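Local atomic coordinates of probable porin (PDB entry 4FSO), a protein that probably forms a channel through the outer membrane of Pseudomonas aeruginosa, as a beta-barrel porin of the OprD family. Residues Glu43-Gly55 against Leu61-Ile73. Residues are numbered along the deposited sequence; the frame is centred on the assembly and turned at random.
Sequences EAAQGFILDLRSG and LGFGVDTLAMLGI
The carbonyl oxygen of L52 takes two hydrogen bonds from T67. T67 N gives the main one, 2.9 Å from L52 O. T67 OG1 adds a weak one, 3.3 Å from L52 O. A chi1 of 36° sets OG1 between the backbone N and the carbonyl carbon, within reach of L52 O. L52 N returns a bond to T67 O.

The same ladder continues along the antiparallel hairpin of strands 41-53 and 62-72. L50 N meets A69 O at 2.7 Å, and S54 N meets V65 O at 2.8 Å.

F48, L50, L52, T67, A69 and L71 share one face. There L50 CB lies 3.7 Å from A69 CB, and a bound detergent touches A69. The other face carries I49, D51, R53, D66, L68 and M70. I49 CG2 packs on M70 CG at 4.0 Å, and L137 of a loop touches both side chains.

R53 bends at chi2. Its NE is modelled doubtfully close to D51 OD1, though consistent with a salt bridge. The D66 side chain crosses that of R53, carboxylate and guanidinium planes 47° apart. D66 OD2 lies well out of the guanidinium plane, so no N-H points at it. D66 OD1 is salt-bridged to K109. The chemistry is consistent with a barrel wall, mostly apolar toward the membrane and partly charged toward the channel.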
loop_
_atom_site.group_PDB
_atom_site.type_symbol
_atom_site.label_atom_id
_atom_site.label_comp_id
_atom_site.label_asym_id
_atom_site.label_seq_id
_atom_site.Cartn_x
_atom_site.Cartn_y
_atom_site.Cartn_z
ATOM N N GLU A 43 8.032 -20.938 -2.753
ATOM C CA GLU A 43 7.691 -20.706 -4.155
ATOM C C GLU A 43 8.763 -19.879 -4.861
ATOM O O GLU A 43 9.423 -19.057 -4.236
ATOM C CB GLU A 43 6.337 -20.002 -4.250
ATOM N N ALA A 44 8.941 -20.111 -6.159
ATOM C CA ALA A 44 9.786 -19.248 -7.006
ATOM C C ALA A 44 8.992 -18.712 -8.206
ATOM O O ALA A 44 8.171 -19.424 -8.773
ATOM C CB ALA A 44 11.038 -19.989 -7.473
ATOM N N ALA A 45 9.235 -17.462 -8.594
ATOM C CA ALA A 45 8.404 -16.834 -9.625
ATOM C C ALA A 45 9.132 -15.817 -10.505
ATOM O O ALA A 45 9.970 -15.063 -10.027
ATOM C CB ALA A 45 7.188 -16.196 -8.979
ATOM N N GLN A 46 8.818 -15.811 -11.797
ATOM C CA GLN A 46 9.344 -14.785 -12.709
ATOM C C GLN A 46 8.209 -13.990 -13.333
ATOM O O GLN A 46 7.254 -14.558 -13.861
ATOM C CB GLN A 46 10.236 -15.387 -13.805
ATOM C CG GLN A 46 10.603 -14.412 -14.937
ATOM C CD GLN A 46 11.370 -13.180 -14.459
ATOM O OE1 GLN A 46 12.324 -13.287 -13.689
ATOM N NE2 GLN A 46 10.950 -12.002 -14.922
ATOM N N GLY A 47 8.305 -12.668 -13.261
ATOM C CA GLY A 47 7.222 -11.828 -13.726
ATOM C C GLY A 47 7.667 -10.728 -14.660
ATOM O O GLY A 47 8.829 -10.303 -14.642
ATOM N N PHE A 48 6.724 -10.267 -15.477
ATOM C CA PHE A 48 6.972 -9.162 -16.390
ATOM C C PHE A 48 5.855 -8.141 -16.340
ATOM O O PHE A 48 4.683 -8.461 -16.558
ATOM C CB PHE A 48 7.180 -9.694 -17.803
ATOM C CG PHE A 48 8.371 -10.576 -17.914
ATOM C CD1 PHE A 48 9.638 -10.032 -18.049
ATOM C CD2 PHE A 48 8.237 -11.951 -17.811
ATOM C CE1 PHE A 48 10.752 -10.851 -18.115
ATOM C CE2 PHE A 48 9.345 -12.777 -17.878
ATOM C CZ PHE A 48 10.606 -12.225 -18.032
ATOM N N ILE A 49 6.211 -6.909 -16.020
ATOM C CA ILE A 49 5.195 -5.877 -15.965
ATOM C C ILE A 49 5.436 -4.847 -17.029
ATOM O O ILE A 49 6.470 -4.183 -17.041
ATOM C CB ILE A 49 5.163 -5.127 -14.640
ATOM C CG1 ILE A 49 5.612 -6.024 -13.480
ATOM C CG2 ILE A 49 3.770 -4.526 -14.448
ATOM C CD1 ILE A 49 4.518 -6.891 -12.916
ATOM N N LEU A 50 4.462 -4.712 -17.914
ATOM C CA LEU A 50 4.535 -3.735 -18.976
ATOM C C LEU A 50 3.641 -2.559 -18.609
ATOM O O LEU A 50 2.465 -2.720 -18.323
ATOM C CB LEU A 50 4.099 -4.391 -20.284
ATOM C CG LEU A 50 4.392 -3.656 -21.577
ATOM C CD1 LEU A 50 3.243 -2.723 -21.873
ATOM C CD2 LEU A 50 5.700 -2.900 -21.421
ATOM N N ASP A 51 4.217 -1.374 -18.596
ATOM C CA ASP A 51 3.488 -0.178 -18.217
ATOM C C ASP A 51 3.773 0.921 -19.221
ATOM O O ASP A 51 4.900 1.416 -19.312
ATOM C CB ASP A 51 3.922 0.302 -16.838
ATOM C CG ASP A 51 3.558 1.762 -16.597
ATOM O OD1 ASP A 51 2.415 1.998 -16.148
ATOM O OD2 ASP A 51 4.401 2.667 -16.878
ATOM N N LEU A 52 2.758 1.302 -19.980
ATOM C CA LEU A 52 2.938 2.316 -21.007
ATOM C C LEU A 52 1.965 3.411 -20.772
ATOM O O LEU A 52 0.749 3.184 -20.752
ATOM C CB LEU A 52 2.623 1.751 -22.372
ATOM C CG LEU A 52 3.680 1.058 -23.217
ATOM C CD1 LEU A 52 4.762 0.408 -22.384
ATOM C CD2 LEU A 52 2.961 0.051 -24.091
ATOM N N ARG A 53 2.491 4.609 -20.602
ATOM C CA ARG A 53 1.630 5.771 -20.519
ATOM C C ARG A 53 1.982 6.688 -21.671
ATOM O O ARG A 53 3.108 7.168 -21.749
ATOM C CB ARG A 53 1.858 6.489 -19.205
ATOM C CG ARG A 53 2.304 5.577 -18.089
ATOM C CD ARG A 53 1.202 4.611 -17.699
ATOM N NE ARG A 53 1.355 4.149 -16.329
ATOM C CZ ARG A 53 1.211 4.929 -15.264
ATOM N NH1 ARG A 53 0.918 6.213 -15.412
ATOM N NH2 ARG A 53 1.360 4.426 -14.054
ATOM N N SER A 54 1.032 6.922 -22.572
ATOM C CA SER A 54 1.293 7.835 -23.686
ATOM C C SER A 54 1.370 9.279 -23.208
ATOM O O SER A 54 1.081 9.594 -22.054
ATOM C CB SER A 54 0.205 7.728 -24.747
ATOM O OG SER A 54 -1.021 8.276 -24.263
ATOM N N GLY A 55 1.779 10.161 -24.100
ATOM C CA GLY A 55 1.546 11.568 -23.885
ATOM C C GLY A 55 0.115 11.949 -24.269
ATOM O O GLY A 55 -0.743 11.109 -24.602
ATOM N N LEU A 61 -7.861 20.226 -25.316
ATOM C CA LEU A 61 -8.254 18.951 -24.737
ATOM C C LEU A 61 -7.359 17.888 -25.367
ATOM O O LEU A 61 -7.345 17.725 -26.583
ATOM C CB LEU A 61 -9.731 18.670 -25.028
ATOM C CG LEU A 61 -10.329 17.330 -24.603
ATOM C CD1 LEU A 61 -10.268 17.194 -23.097
ATOM C CD2 LEU A 61 -11.761 17.170 -25.115
ATOM N N GLY A 62 -6.586 17.198 -24.540
ATOM C CA GLY A 62 -5.677 16.191 -25.036
ATOM C C GLY A 62 -6.176 14.785 -24.782
ATOM O O GLY A 62 -7.007 14.541 -23.895
ATOM N N PHE A 63 -5.669 13.853 -25.576
ATOM C CA PHE A 63 -6.058 12.466 -25.428
ATOM C C PHE A 63 -4.817 11.630 -25.426
ATOM O O PHE A 63 -3.794 12.023 -25.975
ATOM C CB PHE A 63 -6.977 12.028 -26.570
ATOM C CG PHE A 63 -8.307 12.716 -26.570
ATOM C CD1 PHE A 63 -8.481 13.930 -27.223
ATOM C CD2 PHE A 63 -9.383 12.159 -25.901
ATOM C CE1 PHE A 63 -9.713 14.576 -27.209
ATOM C CE2 PHE A 63 -10.616 12.798 -25.881
ATOM C CZ PHE A 63 -10.779 14.009 -26.538
ATOM N N GLY A 64 -4.905 10.474 -24.796
ATOM C CA GLY A 64 -3.781 9.572 -24.747
ATOM C C GLY A 64 -4.235 8.224 -24.241
ATOM O O GLY A 64 -5.439 7.997 -24.015
ATOM N N VAL A 65 -3.269 7.330 -24.051
ATOM C CA VAL A 65 -3.609 5.971 -23.675
ATOM C C VAL A 65 -2.603 5.345 -22.727
ATOM O O VAL A 65 -1.401 5.627 -22.771
ATOM C CB VAL A 65 -3.871 5.062 -24.917
ATOM C CG1 VAL A 65 -2.601 4.889 -25.781
ATOM C CG2 VAL A 65 -4.456 3.713 -24.479
ATOM N N ASP A 66 -3.136 4.509 -21.849
ATOM C CA ASP A 66 -2.374 3.816 -20.827
ATOM C C ASP A 66 -2.672 2.345 -20.928
ATOM O O ASP A 66 -3.815 1.930 -21.135
ATOM C CB ASP A 66 -2.762 4.324 -19.448
ATOM C CG ASP A 66 -2.111 5.639 -19.125
ATOM O OD1 ASP A 66 -1.436 6.200 -20.019
ATOM O OD2 ASP A 66 -2.268 6.109 -17.981
ATOM N N THR A 67 -1.630 1.548 -20.795
ATOM C CA THR A 67 -1.776 0.142 -21.057
ATOM C C THR A 67 -0.941 -0.645 -20.091
ATOM O O THR A 67 0.244 -0.350 -19.875
ATOM C CB THR A 67 -1.309 -0.171 -22.454
ATOM O OG1 THR A 67 -0.188 0.666 -22.741
ATOM C CG2 THR A 67 -2.409 0.130 -23.455
ATOM N N LEU A 68 -1.570 -1.648 -19.500
ATOM C CA LEU A 68 -0.849 -2.561 -18.642
ATOM C C LEU A 68 -0.897 -3.977 -19.179
ATOM O O LEU A 68 -1.939 -4.464 -19.628
ATOM C CB LEU A 68 -1.398 -2.496 -17.230
ATOM C CG LEU A 68 -1.063 -1.165 -16.582
ATOM C CD1 LEU A 68 -2.323 -0.556 -15.970
ATOM C CD2 LEU A 68 0.052 -1.352 -15.552
ATOM N N ALA A 69 0.250 -4.631 -19.149
ATOM C CA ALA A 69 0.326 -6.011 -19.570
ATOM C C ALA A 69 1.193 -6.725 -18.559
ATOM O O ALA A 69 2.253 -6.209 -18.178
ATOM C CB ALA A 69 0.936 -6.105 -20.951
ATOM N N MET A 70 0.739 -7.890 -18.101
ATOM C CA MET A 70 1.522 -8.652 -17.136
ATOM C C MET A 70 1.570 -10.119 -17.495
ATOM O O MET A 70 0.646 -10.660 -18.108
ATOM C CB MET A 70 0.974 -8.471 -15.725
ATOM C CG MET A 70 0.812 -7.028 -15.338
ATOM S SD MET A 70 -0.487 -6.792 -14.135
ATOM C CE MET A 70 -0.640 -5.005 -14.179
ATOM N N LEU A 71 2.664 -10.755 -17.094
ATOM C CA LEU A 71 2.935 -12.133 -17.464
ATOM C C LEU A 71 3.723 -12.818 -16.346
ATOM O O LEU A 71 4.833 -12.391 -16.000
ATOM C CB LEU A 71 3.737 -12.178 -18.770
ATOM C CG LEU A 71 3.869 -13.599 -19.310
ATOM C CD1 LEU A 71 2.500 -14.099 -19.776
ATOM C CD2 LEU A 71 4.910 -13.706 -20.416
ATOM N N GLY A 72 3.151 -13.874 -15.779
ATOM C CA GLY A 72 3.756 -14.511 -14.624
ATOM C C GLY A 72 3.878 -16.021 -14.705
ATOM O O GLY A 72 3.178 -16.669 -15.478
ATOM N N ILE A 73 4.776 -16.584 -13.902
ATOM C CA ILE A 73 4.890 -18.035 -13.784
ATOM C C ILE A 73 5.543 -18.461 -12.467
ATOM O O ILE A 73 6.309 -17.706 -11.861
ATOM C CB ILE A 73 5.663 -18.645 -14.964
ATOM C CG1 ILE A 73 5.500 -20.164 -14.968
ATOM C CG2 ILE A 73 7.123 -18.248 -14.913
ATOM C CD1 ILE A 73 4.100 -20.638 -15.325
#